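Local coordinates for type III Pentaketide Synthase (Neurospora crassa, PDB 3EUT), which probably builds pentaketides by extending an acyl starter, as an acyltransferase of the chalcone and stilbene synthase family, at residues S108-D113 / A173-T178; S52-P57 / F201-S206; E230-P235 / Q267-D272. One frame throughout, in Å; residues are numbered along the deposited sequence.

Contact 1 (S108-D113 / A173-T178); sequences STTCTD and ALEVST. With DCR (icosanoic acid), chain E.
A bend at chi2 (-77°) carries the carboxylate of Glu175 across to the turn at Thr110, Cys111 and Thr112, while Thr112 keeps OG1 between its own backbone N and carbonyl carbon, facing the 173-178 backbone. Glu175 OE1 takes Cys111 N on its syn lone pair at 3.0 Å, almost straight (170°), and Thr112 OG1 lies 3.1 Å from that same OE1. Thr112 OG1 in turn accepts from Val176 N at 3.0 Å. Thr110 OG1 donates to Leu174 O at 2.8 Å and receives Thr112 N, closing an ST turn. Strands 105-109 and 168-175 of the thiolase-type sheet run parallel here, bridged at Thr109 and Ala173; Leu174 N bonds to Thr109 O, and Thr109 CG2 lies 3.8 Å from Ala173 CB. Glu175 OE2 is held by Ser332 OG and by a water shared with Thr109 OG1. With an alanine in place of Glu175, Cys111 N would probably lose its acceptor and the turn be left freer to shift. C3 of the bound icosanoic acid lies 3.6 Å from Cys111 SG, close to this buried carboxylate, whose negative charge Cys111 N, Ser332 OG and the water would probably stabilise.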
ATOM      1  N   SER A 108       3.855   4.839   5.140  1.00 19.87           N
ATOM      2  CA  SER A 108       3.058   5.963   4.653  1.00 20.52           C
ATOM      3  C   SER A 108       1.688   5.498   4.191  1.00 20.56           C
ATOM      4  O   SER A 108       1.502   4.337   3.838  1.00 20.61           O
ATOM      5  CB  SER A 108       3.763   6.649   3.475  1.00 20.30           C
ATOM      6  OG  SER A 108       5.093   7.011   3.819  1.00 23.00           O
ATOM      7  N   THR A 109       0.735   6.423   4.153  1.00 20.99           N
ATOM      8  CA  THR A 109      -0.567   6.103   3.613  1.00 22.05           C
ATOM      9  C   THR A 109      -1.151   7.308   2.858  1.00 22.04           C
ATOM     10  O   THR A 109      -0.795   8.469   3.110  1.00 20.96           O
ATOM     11  CB  THR A 109      -1.544   5.565   4.715  1.00 22.46           C
ATOM     12  OG1 THR A 109      -2.785   5.180   4.112  1.00 25.37           O
ATOM     13  CG2 THR A 109      -1.791   6.604   5.776  1.00 22.91           C
ATOM     14  N   THR A 110      -2.027   6.990   1.913  1.00 22.63           N
ATOM     15  CA  THR A 110      -2.879   7.961   1.227  1.00 23.05           C
ATOM     16  C   THR A 110      -3.941   7.158   0.483  1.00 23.75           C
ATOM     17  O   THR A 110      -3.688   6.015   0.074  1.00 24.08           O
ATOM     18  CB  THR A 110      -2.110   8.841   0.204  1.00 23.23           C
ATOM     19  OG1 THR A 110      -2.994   9.858  -0.301  1.00 22.99           O
ATOM     20  CG2 THR A 110      -1.539   8.008  -0.988  1.00 21.40           C
ATOM     21  N   CYS A 111      -5.118   7.749   0.308  1.00 24.21           N
ATOM     22  CA  CYS A 111      -6.151   7.157  -0.548  1.00 25.13           C
ATOM     23  C   CYS A 111      -6.500   8.112  -1.701  1.00 25.16           C
ATOM     24  O   CYS A 111      -7.353   7.806  -2.541  1.00 25.87           O
ATOM     25  CB  CYS A 111      -7.398   6.776   0.275  1.00 24.89           C
ATOM     26  SG  CYS A 111      -8.328   8.197   0.975  1.00 27.92           S
ATOM     27  N   THR A 112      -5.799   9.237  -1.779  1.00 24.34           N
ATOM     28  CA  THR A 112      -6.099  10.240  -2.807  1.00 24.33           C
ATOM     29  C   THR A 112      -4.993  10.397  -3.856  1.00 24.53           C
ATOM     30  O   THR A 112      -4.914  11.444  -4.536  1.00 24.22           O
ATOM     31  CB  THR A 112      -6.432  11.614  -2.189  1.00 23.99           C
ATOM     32  OG1 THR A 112      -5.393  11.985  -1.284  1.00 24.20           O
ATOM     33  CG2 THR A 112      -7.773  11.577  -1.443  1.00 23.63           C
ATOM     34  N   ASP A 113      -4.152   9.361  -3.978  1.00 23.99           N
ATOM     35  CA  ASP A 113      -3.170   9.237  -5.063  1.00 24.11           C
ATOM     36  C   ASP A 113      -2.902   7.787  -5.466  1.00 24.20           C
ATOM     37  O   ASP A 113      -3.035   6.862  -4.647  1.00 24.00           O
ATOM     38  CB  ASP A 113      -1.826   9.879  -4.683  1.00 24.61           C
ATOM     39  CG  ASP A 113      -0.946  10.127  -5.893  1.00 26.40           C
ATOM     40  OD1 ASP A 113      -1.461  10.697  -6.892  1.00 30.62           O
ATOM     41  OD2 ASP A 113       0.252   9.759  -5.868  1.00 27.29           O
ATOM     42  N   ALA A 173       0.985  10.354   6.872  1.00 21.06           N
ATOM     43  CA  ALA A 173      -0.276  10.355   6.154  1.00 20.94           C
ATOM     44  C   ALA A 173      -0.390  11.687   5.401  1.00 20.87           C
ATOM     45  O   ALA A 173      -0.104  12.751   5.950  1.00 20.12           O
ATOM     46  CB  ALA A 173      -1.442  10.192   7.108  1.00 20.16           C
ATOM     47  N   LEU A 174      -0.799  11.594   4.146  1.00 21.01           N
ATOM     48  CA  LEU A 174      -0.980  12.744   3.272  1.00 21.45           C
ATOM     49  C   LEU A 174      -2.283  12.547   2.517  1.00 22.10           C
ATOM     50  O   LEU A 174      -2.452  11.539   1.834  1.00 22.56           O
ATOM     51  CB  LEU A 174       0.176  12.854   2.266  1.00 20.74           C
ATOM     52  CG  LEU A 174      -0.014  13.869   1.117  1.00 20.04           C
ATOM     53  CD1 LEU A 174      -0.288  15.289   1.679  1.00 20.04           C
ATOM     54  CD2 LEU A 174       1.184  13.897   0.200  1.00 21.36           C
ATOM     55  N   GLU A 175      -3.205  13.499   2.639  1.00 22.88           N
ATOM     56  CA  GLU A 175      -4.436  13.440   1.870  1.00 22.97           C
ATOM     57  C   GLU A 175      -4.717  14.774   1.172  1.00 23.99           C
ATOM     58  O   GLU A 175      -4.592  15.853   1.770  1.00 23.23           O
ATOM     59  CB  GLU A 175      -5.608  13.013   2.743  1.00 23.33           C
ATOM     60  CG  GLU A 175      -5.370  11.677   3.525  1.00 25.30           C
ATOM     61  CD  GLU A 175      -5.502  10.419   2.655  1.00 28.83           C
ATOM     62  OE1 GLU A 175      -5.628  10.546   1.411  1.00 27.89           O
ATOM     63  OE2 GLU A 175      -5.484   9.294   3.224  1.00 29.54           O
ATOM     64  N   VAL A 176      -5.049  14.677  -0.109  1.00 23.66           N
ATOM     65  CA  VAL A 176      -5.473  15.827  -0.893  1.00 24.48           C
ATOM     66  C   VAL A 176      -6.819  15.466  -1.514  1.00 24.58           C
ATOM     67  O   VAL A 176      -6.888  14.888  -2.602  1.00 25.25           O
ATOM     68  CB  VAL A 176      -4.426  16.232  -1.970  1.00 24.18           C
ATOM     69  CG1 VAL A 176      -4.948  17.418  -2.818  1.00 25.40           C
ATOM     70  CG2 VAL A 176      -3.109  16.605  -1.332  1.00 24.41           C
ATOM     71  N   SER A 177      -7.891  15.818  -0.809  1.00 24.77           N
ATOM     72  CA  SER A 177      -9.236  15.493  -1.256  1.00 25.64           C
ATOM     73  C   SER A 177      -9.963  16.657  -1.936  1.00 25.57           C
ATOM     74  O   SER A 177     -10.892  16.428  -2.704  1.00 24.82           O
ATOM     75  CB  SER A 177     -10.068  14.951  -0.097  1.00 26.09           C
ATOM     76  OG  SER A 177      -9.909  15.730   1.070  1.00 29.35           O
ATOM     77  N   THR A 178      -9.555  17.893  -1.671  1.00 25.74           N
ATOM     78  CA  THR A 178     -10.381  19.029  -2.115  1.00 26.28           C
ATOM     79  C   THR A 178     -10.399  19.223  -3.632  1.00 26.52           C
ATOM     80  O   THR A 178     -11.330  19.837  -4.159  1.00 26.94           O
ATOM     81  CB  THR A 178     -10.039  20.361  -1.422  1.00 26.04           C
ATOM     82  OG1 THR A 178      -8.687  20.727  -1.709  1.00 27.52           O
ATOM     83  CG2 THR A 178     -10.285  20.273   0.089  1.00 24.62           C
TER
HETATM   84  O1  DCR E   1     -13.882   7.039   1.514  1.00 59.49           O
HETATM   85  C1  DCR E   1     -12.879   7.686   1.918  1.00 58.98           C
HETATM   86  O2  DCR E   1     -11.892   7.144   2.469  1.00 58.61           O
HETATM   87  C2  DCR E   1     -12.881   9.192   1.746  1.00 57.46           C
HETATM   88  C3  DCR E   1     -11.572   9.740   1.170  1.00 55.65           C
HETATM   89  C4  DCR E   1     -11.634  11.234   0.819  1.00 54.36           C
HETATM   90  C5  DCR E   1     -12.827  11.601  -0.061  1.00 52.55           C
HETATM   91  C6  DCR E   1     -12.619  12.864  -0.898  1.00 51.26           C
HETATM   92  C7  DCR E   1     -13.958  13.452  -1.348  1.00 50.42           C
HETATM   93  C8  DCR E   1     -13.841  14.756  -2.135  1.00 48.96           C
HETATM   94  C9  DCR E   1     -14.214  15.937  -1.246  1.00 48.09           C
HETATM   95  C10 DCR E   1     -14.136  17.280  -1.962  1.00 46.83           C
HETATM   96  C11 DCR E   1     -13.986  18.401  -0.938  1.00 45.53           C
HETATM   97  C12 DCR E   1     -14.624  19.695  -1.423  1.00 45.27           C
HETATM   98  C13 DCR E   1     -13.571  20.712  -1.825  1.00 45.00           C
HETATM   99  C14 DCR E   1     -13.893  22.145  -1.405  1.00 44.69           C
HETATM  100  C15 DCR E   1     -12.727  23.050  -1.789  1.00 44.66           C
HETATM  101  C16 DCR E   1     -12.993  23.960  -2.989  1.00 44.37           C
HETATM  102  C17 DCR E   1     -11.994  23.752  -4.131  1.00 44.94           C
HETATM  103  C18 DCR E   1     -10.531  23.963  -3.756  1.00 42.49           C
HETATM  104  C19 DCR E   1      -9.684  24.015  -5.018  1.00 42.59           C
HETATM  105  C20 DCR E   1      -8.436  23.172  -4.913  1.00 43.67           C
HETATM  106  O   HOH W   1      -5.345   6.531   3.385  1.00 25.62           O
HETATM  107  O   HOH W   2      -5.588  14.200  -4.853  1.00 33.62           O

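Contact 2 (S52-P57 / F201-S206); sequences SSIGNP and FSDCAS. With DCR (icosanoic acid), chain E.
This is a buried, mainly polar contact in which Ser52 to Ile54, at the end of the short strand 51-53, meet Ser202 and Asp203, which lead into strand 204-211 of the central sheet of the thiolase-like fold. It shows how a strand end and the lead-in to another strand can be tied by one backbone bond and one carboxylate. Asp203 N donates to Ser52 O at 2.9 Å, coming from above the carbonyl plane, 39° out of it. The side chain of Asp203 then crosses that of Ile54 at about a right angle, and its OD2 accepts Ile54 N at 3.0 Å on the anti side of the carboxylate, 16° out of plane. With chi1 at -49°, CG lies opposite the carbonyl carbon and beside the backbone N, which lets the carboxylate reach past Ser53, whose CA is 3.4 Å from OD2. Ile54 CG2 packs on the same oxygen at 3.6 Å. One residue earlier, Ser202 CB rests 3.2 Å from Ser52 O, while Ser202 OG bonds to Ser330 OG and His327 O.

Phe201 and Ser53 flank the bound icosanoic acid: its C4 lies 3.7 Å above the ring of Phe201, over the centre of one face, and its C18 comes within 3.5 Å of Ser53 OG. Asp203 OD2 also bonds to Thr178 OG1. It therefore serves two donors from different parts of the chain, which should fix the rotation of the carboxylate, whereas the buried Asp203 O has no partner in the model.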
ATOM      1  N   SER A  52      -9.393  22.988   5.367  1.00 26.28           N
ATOM      2  CA  SER A  52      -8.055  23.170   4.808  1.00 26.91           C
ATOM      3  C   SER A  52      -7.982  22.711   3.357  1.00 26.60           C
ATOM      4  O   SER A  52      -8.422  21.605   3.010  1.00 26.67           O
ATOM      5  CB  SER A  52      -7.038  22.399   5.646  1.00 27.10           C
ATOM      6  OG  SER A  52      -6.796  23.112   6.841  1.00 31.00           O
ATOM      7  N   SER A  53      -7.424  23.556   2.501  1.00 25.66           N
ATOM      8  CA  SER A  53      -7.273  23.183   1.099  1.00 25.78           C
ATOM      9  C   SER A  53      -5.959  23.700   0.541  1.00 25.30           C
ATOM     10  O   SER A  53      -5.450  24.741   0.965  1.00 25.14           O
ATOM     11  CB  SER A  53      -8.443  23.740   0.270  1.00 25.79           C
ATOM     12  OG  SER A  53      -8.261  23.477  -1.105  1.00 26.80           O
ATOM     13  N   ILE A  54      -5.426  22.968  -0.425  1.00 25.43           N
ATOM     14  CA  ILE A  54      -4.258  23.397  -1.183  1.00 26.00           C
ATOM     15  C   ILE A  54      -4.553  24.627  -2.075  1.00 26.38           C
ATOM     16  O   ILE A  54      -3.629  25.245  -2.587  1.00 26.49           O
ATOM     17  CB  ILE A  54      -3.695  22.255  -2.080  1.00 25.73           C
ATOM     18  CG1 ILE A  54      -4.764  21.790  -3.081  1.00 26.72           C
ATOM     19  CG2 ILE A  54      -3.146  21.087  -1.224  1.00 26.56           C
ATOM     20  CD1 ILE A  54      -4.268  20.822  -4.098  1.00 28.54           C
ATOM     21  N   GLY A  55      -5.825  24.957  -2.269  1.00 26.95           N
ATOM     22  CA  GLY A  55      -6.189  26.111  -3.091  1.00 28.22           C
ATOM     23  C   GLY A  55      -7.507  26.755  -2.724  1.00 29.18           C
ATOM     24  O   GLY A  55      -8.108  26.428  -1.697  1.00 29.39           O
ATOM     25  N   ASN A  56      -7.946  27.696  -3.561  1.00 30.03           N
ATOM     26  CA  ASN A  56      -9.257  28.320  -3.424  1.00 30.79           C
ATOM     27  C   ASN A  56     -10.136  28.068  -4.667  1.00 31.55           C
ATOM     28  O   ASN A  56      -9.661  27.471  -5.647  1.00 31.67           O
ATOM     29  CB  ASN A  56      -9.113  29.820  -3.089  1.00 31.12           C
ATOM     30  CG  ASN A  56      -8.440  30.623  -4.189  1.00 32.47           C
ATOM     31  OD1 ASN A  56      -8.584  30.341  -5.390  1.00 34.19           O
ATOM     32  ND2 ASN A  56      -7.715  31.656  -3.784  1.00 33.77           N
ATOM     33  N   PRO A  57     -11.424  28.493  -4.634  1.00 32.00           N
ATOM     34  CA  PRO A  57     -12.319  28.331  -5.791  1.00 32.33           C
ATOM     35  C   PRO A  57     -11.842  28.866  -7.159  1.00 32.60           C
ATOM     36  O   PRO A  57     -12.448  28.523  -8.176  1.00 32.78           O
ATOM     37  CB  PRO A  57     -13.602  29.043  -5.338  1.00 32.48           C
ATOM     38  CG  PRO A  57     -13.590  28.876  -3.865  1.00 32.38           C
ATOM     39  CD  PRO A  57     -12.148  29.082  -3.491  1.00 31.77           C
ATOM     40  N   PHE A 201     -14.605  16.523   3.608  1.00 27.39           N
ATOM     41  CA  PHE A 201     -13.173  16.237   3.505  1.00 27.37           C
ATOM     42  C   PHE A 201     -12.297  17.449   3.189  1.00 26.97           C
ATOM     43  O   PHE A 201     -12.741  18.399   2.541  1.00 26.42           O
ATOM     44  CB  PHE A 201     -12.939  15.100   2.506  1.00 27.41           C
ATOM     45  CG  PHE A 201     -13.506  13.778   2.955  1.00 28.64           C
ATOM     46  CD1 PHE A 201     -12.817  12.987   3.880  1.00 29.13           C
ATOM     47  CD2 PHE A 201     -14.720  13.314   2.450  1.00 30.44           C
ATOM     48  CE1 PHE A 201     -13.330  11.773   4.292  1.00 30.22           C
ATOM     49  CE2 PHE A 201     -15.253  12.083   2.864  1.00 31.09           C
ATOM     50  CZ  PHE A 201     -14.564  11.316   3.787  1.00 29.66           C
ATOM     51  N   SER A 202     -11.064  17.419   3.692  1.00 26.75           N
ATOM     52  CA  SER A 202     -10.104  18.520   3.509  1.00 26.08           C
ATOM     53  C   SER A 202      -8.701  17.951   3.271  1.00 26.44           C
ATOM     54  O   SER A 202      -8.541  16.724   3.172  1.00 26.58           O
ATOM     55  CB  SER A 202     -10.110  19.431   4.738  1.00 26.30           C
ATOM     56  OG  SER A 202      -9.816  18.705   5.922  1.00 24.86           O
ATOM     57  N   ASP A 203      -7.696  18.828   3.197  1.00 25.18           N
ATOM     58  CA  ASP A 203      -6.316  18.436   2.890  1.00 24.79           C
ATOM     59  C   ASP A 203      -5.391  18.643   4.088  1.00 24.73           C
ATOM     60  O   ASP A 203      -5.537  19.617   4.828  1.00 23.26           O
ATOM     61  CB  ASP A 203      -5.760  19.252   1.714  1.00 25.22           C
ATOM     62  CG  ASP A 203      -6.705  19.290   0.510  1.00 25.33           C
ATOM     63  OD1 ASP A 203      -7.581  18.423   0.396  1.00 26.57           O
ATOM     64  OD2 ASP A 203      -6.567  20.188  -0.332  1.00 27.66           O
ATOM     65  N   CYS A 204      -4.412  17.748   4.243  1.00 24.04           N
ATOM     66  CA  CYS A 204      -3.482  17.800   5.372  1.00 23.84           C
ATOM     67  C   CYS A 204      -2.385  16.753   5.176  1.00 22.89           C
ATOM     68  O   CYS A 204      -2.606  15.706   4.534  1.00 22.50           O
ATOM     69  CB  CYS A 204      -4.213  17.492   6.687  1.00 23.71           C
ATOM     70  SG  CYS A 204      -3.233  17.697   8.207  1.00 26.21           S
ATOM     71  N   ALA A 205      -1.217  17.040   5.742  1.00 22.48           N
ATOM     72  CA  ALA A 205      -0.228  16.007   6.022  1.00 22.00           C
ATOM     73  C   ALA A 205       0.174  16.012   7.490  1.00 22.51           C
ATOM     74  O   ALA A 205       0.302  17.077   8.114  1.00 22.46           O
ATOM     75  CB  ALA A 205       1.011  16.151   5.111  1.00 21.77           C
ATOM     76  N   SER A 206       0.370  14.811   8.037  1.00 22.05           N
ATOM     77  CA  SER A 206       0.791  14.658   9.427  1.00 22.54           C
ATOM     78  C   SER A 206       1.730  13.475   9.546  1.00 22.37           C
ATOM     79  O   SER A 206       1.660  12.520   8.759  1.00 21.72           O
ATOM     80  CB  SER A 206      -0.412  14.512  10.390  1.00 22.40           C
ATOM     81  OG  SER A 206      -1.152  13.307  10.165  1.00 23.28           O
TER
HETATM   82  O1  DCR E   1     -13.882   7.039   1.514  1.00 59.49           O
HETATM   83  C1  DCR E   1     -12.879   7.686   1.918  1.00 58.98           C
HETATM   84  O2  DCR E   1     -11.892   7.144   2.469  1.00 58.61           O
HETATM   85  C2  DCR E   1     -12.881   9.192   1.746  1.00 57.46           C
HETATM   86  C3  DCR E   1     -11.572   9.740   1.170  1.00 55.65           C
HETATM   87  C4  DCR E   1     -11.634  11.234   0.819  1.00 54.36           C
HETATM   88  C5  DCR E   1     -12.827  11.601  -0.061  1.00 52.55           C
HETATM   89  C6  DCR E   1     -12.619  12.864  -0.898  1.00 51.26           C
HETATM   90  C7  DCR E   1     -13.958  13.452  -1.348  1.00 50.42           C
HETATM   91  C8  DCR E   1     -13.841  14.756  -2.135  1.00 48.96           C
HETATM   92  C9  DCR E   1     -14.214  15.937  -1.246  1.00 48.09           C
HETATM   93  C10 DCR E   1     -14.136  17.280  -1.962  1.00 46.83           C
HETATM   94  C11 DCR E   1     -13.986  18.401  -0.938  1.00 45.53           C
HETATM   95  C12 DCR E   1     -14.624  19.695  -1.423  1.00 45.27           C
HETATM   96  C13 DCR E   1     -13.571  20.712  -1.825  1.00 45.00           C
HETATM   97  C14 DCR E   1     -13.893  22.145  -1.405  1.00 44.69           C
HETATM   98  C15 DCR E   1     -12.727  23.050  -1.789  1.00 44.66           C
HETATM   99  C16 DCR E   1     -12.993  23.960  -2.989  1.00 44.37           C
HETATM  100  C17 DCR E   1     -11.994  23.752  -4.131  1.00 44.94           C
HETATM  101  C18 DCR E   1     -10.531  23.963  -3.756  1.00 42.49           C
HETATM  102  C19 DCR E   1      -9.684  24.015  -5.018  1.00 42.59           C
HETATM  103  C20 DCR E   1      -8.436  23.172  -4.913  1.00 43.67           C

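Contact 3 (E230-P235 / Q267-D272); sequences ENRVIP and QPTYAD
Arg232 lies against Thr269 and Asp272 in a salt-bridge network, completed by Glu230, that ties helix 258-275 to strand 224-233 of the central sheet in this thiolase-like fold; the local axes of helix and strand are 8.9 Å apart and run 148° from each other. Arg232 shows how such a network is built atom by atom. Its CB bond points toward the helix, and the chain bends at chi2 (-102°), away from a staggered value. CG passes Thr269 OG1 at 3.9 Å, a hydroxyl bonded to Ser265 O one turn earlier in the helix. NE then comes within 4.2 Å of Thr269 CG2, the two side chains sliding past each other in opposite directions. At CZ the group meets charge: Asp272 OD2 sits over one face of the guanidinium, 3.1 Å from CZ, with the carboxylate and guanidinium planes 34° apart. The tip, NH2, forms the salt bridge to Asp272 OD2 at 2.8 Å. The attraction is that of an ion pair met from above the flat group.

NH2 also pairs with Glu230 OE1, whose exact place is less sure; that carboxylate has a second basic partner in Arg132 of the second subunit, which brings the network to the dimer interface. Nearer the backbone of Glu230, its CB lies 4.1 Å from the methyl CG2 of Thr269.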
ATOM      1  N   GLU A 230      -5.965  -2.527  18.838  1.00 25.76           N
ATOM      2  CA  GLU A 230      -6.924  -3.510  18.373  1.00 26.56           C
ATOM      3  C   GLU A 230      -7.415  -3.096  16.989  1.00 26.79           C
ATOM      4  O   GLU A 230      -7.518  -1.905  16.704  1.00 27.02           O
ATOM      5  CB  GLU A 230      -8.140  -3.563  19.319  1.00 26.83           C
ATOM      6  CG  GLU A 230      -7.855  -3.964  20.778  1.00 29.63           C
ATOM      7  CD  GLU A 230      -7.614  -5.461  20.956  1.00 34.30           C
ATOM      8  OE1 GLU A 230      -8.134  -6.249  20.141  1.00 34.37           O
ATOM      9  OE2 GLU A 230      -6.905  -5.854  21.916  1.00 37.47           O
ATOM     10  N   ASN A 231      -7.754  -4.077  16.156  1.00 27.00           N
ATOM     11  CA  ASN A 231      -8.319  -3.835  14.831  1.00 27.28           C
ATOM     12  C   ASN A 231      -9.338  -4.909  14.465  1.00 27.80           C
ATOM     13  O   ASN A 231      -9.160  -6.082  14.799  1.00 27.32           O
ATOM     14  CB  ASN A 231      -7.227  -3.777  13.760  1.00 27.52           C
ATOM     15  CG  ASN A 231      -6.455  -5.075  13.648  1.00 28.49           C
ATOM     16  OD1 ASN A 231      -5.590  -5.365  14.473  1.00 28.74           O
ATOM     17  ND2 ASN A 231      -6.762  -5.861  12.626  1.00 27.54           N
ATOM     18  N   ARG A 232     -10.402  -4.500  13.772  1.00 28.14           N
ATOM     19  CA  ARG A 232     -11.490  -5.397  13.395  1.00 29.03           C
ATOM     20  C   ARG A 232     -12.071  -4.897  12.091  1.00 28.83           C
ATOM     21  O   ARG A 232     -11.972  -3.705  11.782  1.00 28.10           O
ATOM     22  CB  ARG A 232     -12.665  -5.340  14.389  1.00 29.28           C
ATOM     23  CG  ARG A 232     -12.360  -5.049  15.831  1.00 34.29           C
ATOM     24  CD  ARG A 232     -12.392  -6.329  16.677  1.00 40.18           C
ATOM     25  NE  ARG A 232     -11.636  -6.141  17.909  1.00 45.34           N
ATOM     26  CZ  ARG A 232     -11.339  -7.105  18.773  1.00 47.65           C
ATOM     27  NH1 ARG A 232     -11.734  -8.358  18.562  1.00 49.93           N
ATOM     28  NH2 ARG A 232     -10.638  -6.813  19.857  1.00 47.66           N
ATOM     29  N   VAL A 233     -12.709  -5.806  11.363  1.00 28.41           N
ATOM     30  CA  VAL A 233     -13.588  -5.455  10.257  1.00 28.25           C
ATOM     31  C   VAL A 233     -15.024  -5.782  10.670  1.00 28.97           C
ATOM     32  O   VAL A 233     -15.308  -6.886  11.184  1.00 28.22           O
ATOM     33  CB  VAL A 233     -13.241  -6.252   8.994  1.00 28.39           C
ATOM     34  CG1 VAL A 233     -14.258  -5.982   7.879  1.00 27.04           C
ATOM     35  CG2 VAL A 233     -11.808  -5.948   8.541  1.00 28.90           C
ATOM     36  N   ILE A 234     -15.912  -4.811  10.457  1.00 28.88           N
ATOM     37  CA  ILE A 234     -17.353  -4.982  10.618  1.00 29.76           C
ATOM     38  C   ILE A 234     -17.911  -5.780   9.423  1.00 30.13           C
ATOM     39  O   ILE A 234     -17.778  -5.355   8.275  1.00 30.78           O
ATOM     40  CB  ILE A 234     -18.066  -3.608  10.741  1.00 29.40           C
ATOM     41  CG1 ILE A 234     -17.562  -2.833  11.976  1.00 29.55           C
ATOM     42  CG2 ILE A 234     -19.579  -3.783  10.803  1.00 29.26           C
ATOM     43  CD1 ILE A 234     -17.941  -1.342  11.962  1.00 29.63           C
ATOM     44  N   PRO A 235     -18.512  -6.952   9.687  1.00 31.28           N
ATOM     45  CA  PRO A 235     -19.004  -7.855   8.630  1.00 31.75           C
ATOM     46  C   PRO A 235     -20.070  -7.249   7.728  1.00 32.35           C
ATOM     47  O   PRO A 235     -20.874  -6.454   8.188  1.00 32.84           O
ATOM     48  CB  PRO A 235     -19.600  -9.029   9.424  1.00 32.07           C
ATOM     49  CG  PRO A 235     -18.927  -8.970  10.756  1.00 31.99           C
ATOM     50  CD  PRO A 235     -18.727  -7.517  11.034  1.00 31.26           C
ATOM     51  N   GLN A 267     -17.936  -0.077  21.837  1.00 34.59           N
ATOM     52  CA  GLN A 267     -17.923  -0.642  23.184  1.00 35.08           C
ATOM     53  C   GLN A 267     -17.192  -1.999  23.260  1.00 34.26           C
ATOM     54  O   GLN A 267     -16.337  -2.177  24.126  1.00 34.43           O
ATOM     55  CB  GLN A 267     -19.360  -0.734  23.732  1.00 35.75           C
ATOM     56  CG  GLN A 267     -19.533  -0.165  25.130  1.00 39.26           C
ATOM     57  CD  GLN A 267     -20.942   0.376  25.398  1.00 45.50           C
ATOM     58  OE1 GLN A 267     -21.153   1.124  26.362  1.00 47.59           O
ATOM     59  NE2 GLN A 267     -21.913  -0.000  24.550  1.00 46.44           N
ATOM     60  N   PRO A 268     -17.518  -2.963  22.366  1.00 33.79           N
ATOM     61  CA  PRO A 268     -16.789  -4.246  22.416  1.00 33.20           C
ATOM     62  C   PRO A 268     -15.294  -4.170  22.037  1.00 32.85           C
ATOM     63  O   PRO A 268     -14.484  -4.934  22.574  1.00 32.53           O
ATOM     64  CB  PRO A 268     -17.548  -5.121  21.416  1.00 33.43           C
ATOM     65  CG  PRO A 268     -18.207  -4.156  20.485  1.00 33.86           C
ATOM     66  CD  PRO A 268     -18.567  -2.976  21.329  1.00 33.64           C
ATOM     67  N   THR A 269     -14.935  -3.268  21.126  1.00 32.23           N
ATOM     68  CA  THR A 269     -13.530  -3.062  20.760  1.00 31.42           C
ATOM     69  C   THR A 269     -12.746  -2.428  21.914  1.00 31.48           C
ATOM     70  O   THR A 269     -11.639  -2.863  22.238  1.00 31.03           O
ATOM     71  CB  THR A 269     -13.392  -2.197  19.484  1.00 31.49           C
ATOM     72  OG1 THR A 269     -14.199  -2.757  18.441  1.00 30.57           O
ATOM     73  CG2 THR A 269     -11.942  -2.145  19.023  1.00 31.06           C
ATOM     74  N   TYR A 270     -13.328  -1.400  22.524  1.00 31.45           N
ATOM     75  CA  TYR A 270     -12.755  -0.778  23.710  1.00 31.83           C
ATOM     76  C   TYR A 270     -12.562  -1.800  24.842  1.00 31.85           C
ATOM     77  O   TYR A 270     -11.529  -1.812  25.511  1.00 31.35           O
ATOM     78  CB  TYR A 270     -13.630   0.384  24.168  1.00 31.89           C
ATOM     79  CG  TYR A 270     -13.323   0.862  25.563  1.00 32.94           C
ATOM     80  CD1 TYR A 270     -12.320   1.810  25.794  1.00 33.45           C
ATOM     81  CD2 TYR A 270     -14.037   0.373  26.659  1.00 31.88           C
ATOM     82  CE1 TYR A 270     -12.033   2.254  27.083  1.00 32.75           C
ATOM     83  CE2 TYR A 270     -13.759   0.811  27.945  1.00 32.35           C
ATOM     84  CZ  TYR A 270     -12.754   1.746  28.149  1.00 32.74           C
ATOM     85  OH  TYR A 270     -12.474   2.175  29.434  1.00 35.28           O
ATOM     86  N   ALA A 271     -13.564  -2.653  25.046  1.00 32.26           N
ATOM     87  CA  ALA A 271     -13.489  -3.701  26.056  1.00 33.05           C
ATOM     88  C   ALA A 271     -12.271  -4.582  25.821  1.00 32.99           C
ATOM     89  O   ALA A 271     -11.488  -4.819  26.744  1.00 33.60           O
ATOM     90  CB  ALA A 271     -14.779  -4.539  26.067  1.00 33.39           C
ATOM     91  N   ASP A 272     -12.086  -5.020  24.575  1.00 33.00           N
ATOM     92  CA  ASP A 272     -10.941  -5.867  24.215  1.00 32.95           C
ATOM     93  C   ASP A 272      -9.613  -5.135  24.390  1.00 32.73           C
ATOM     94  O   ASP A 272      -8.664  -5.706  24.913  1.00 31.66           O
ATOM     95  CB  ASP A 272     -11.073  -6.398  22.786  1.00 33.08           C
ATOM     96  CG  ASP A 272     -12.190  -7.432  22.641  1.00 35.78           C
ATOM     97  OD1 ASP A 272     -12.505  -8.128  23.642  1.00 38.86           O
ATOM     98  OD2 ASP A 272     -12.749  -7.552  21.525  1.00 36.12           O
TER

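Overall arrangement
One continuous central sheet connects all three contacts, yet they divide into a pair and an outlier. Contacts 1 and 2 have centres 11 Å apart on neighbouring strands 168-175 and 204-211, and contact 1 is nested along the chain within the loop that contact 2 closes. They meet at Thr178, whose OG1 is 2.6 Å from Asp203 OD2 and 2.8 Å from Ser53 OG, hydrogen-bonded to both. Both also touch the bound icosanoic acid, consistent with a shared acyl-chain site. Contact 3 belongs to the C-terminal part of the synthase; its centre is 25 Å from that of contact 1 and 31 Å from that of contact 2, across the centre of the chain from the latter.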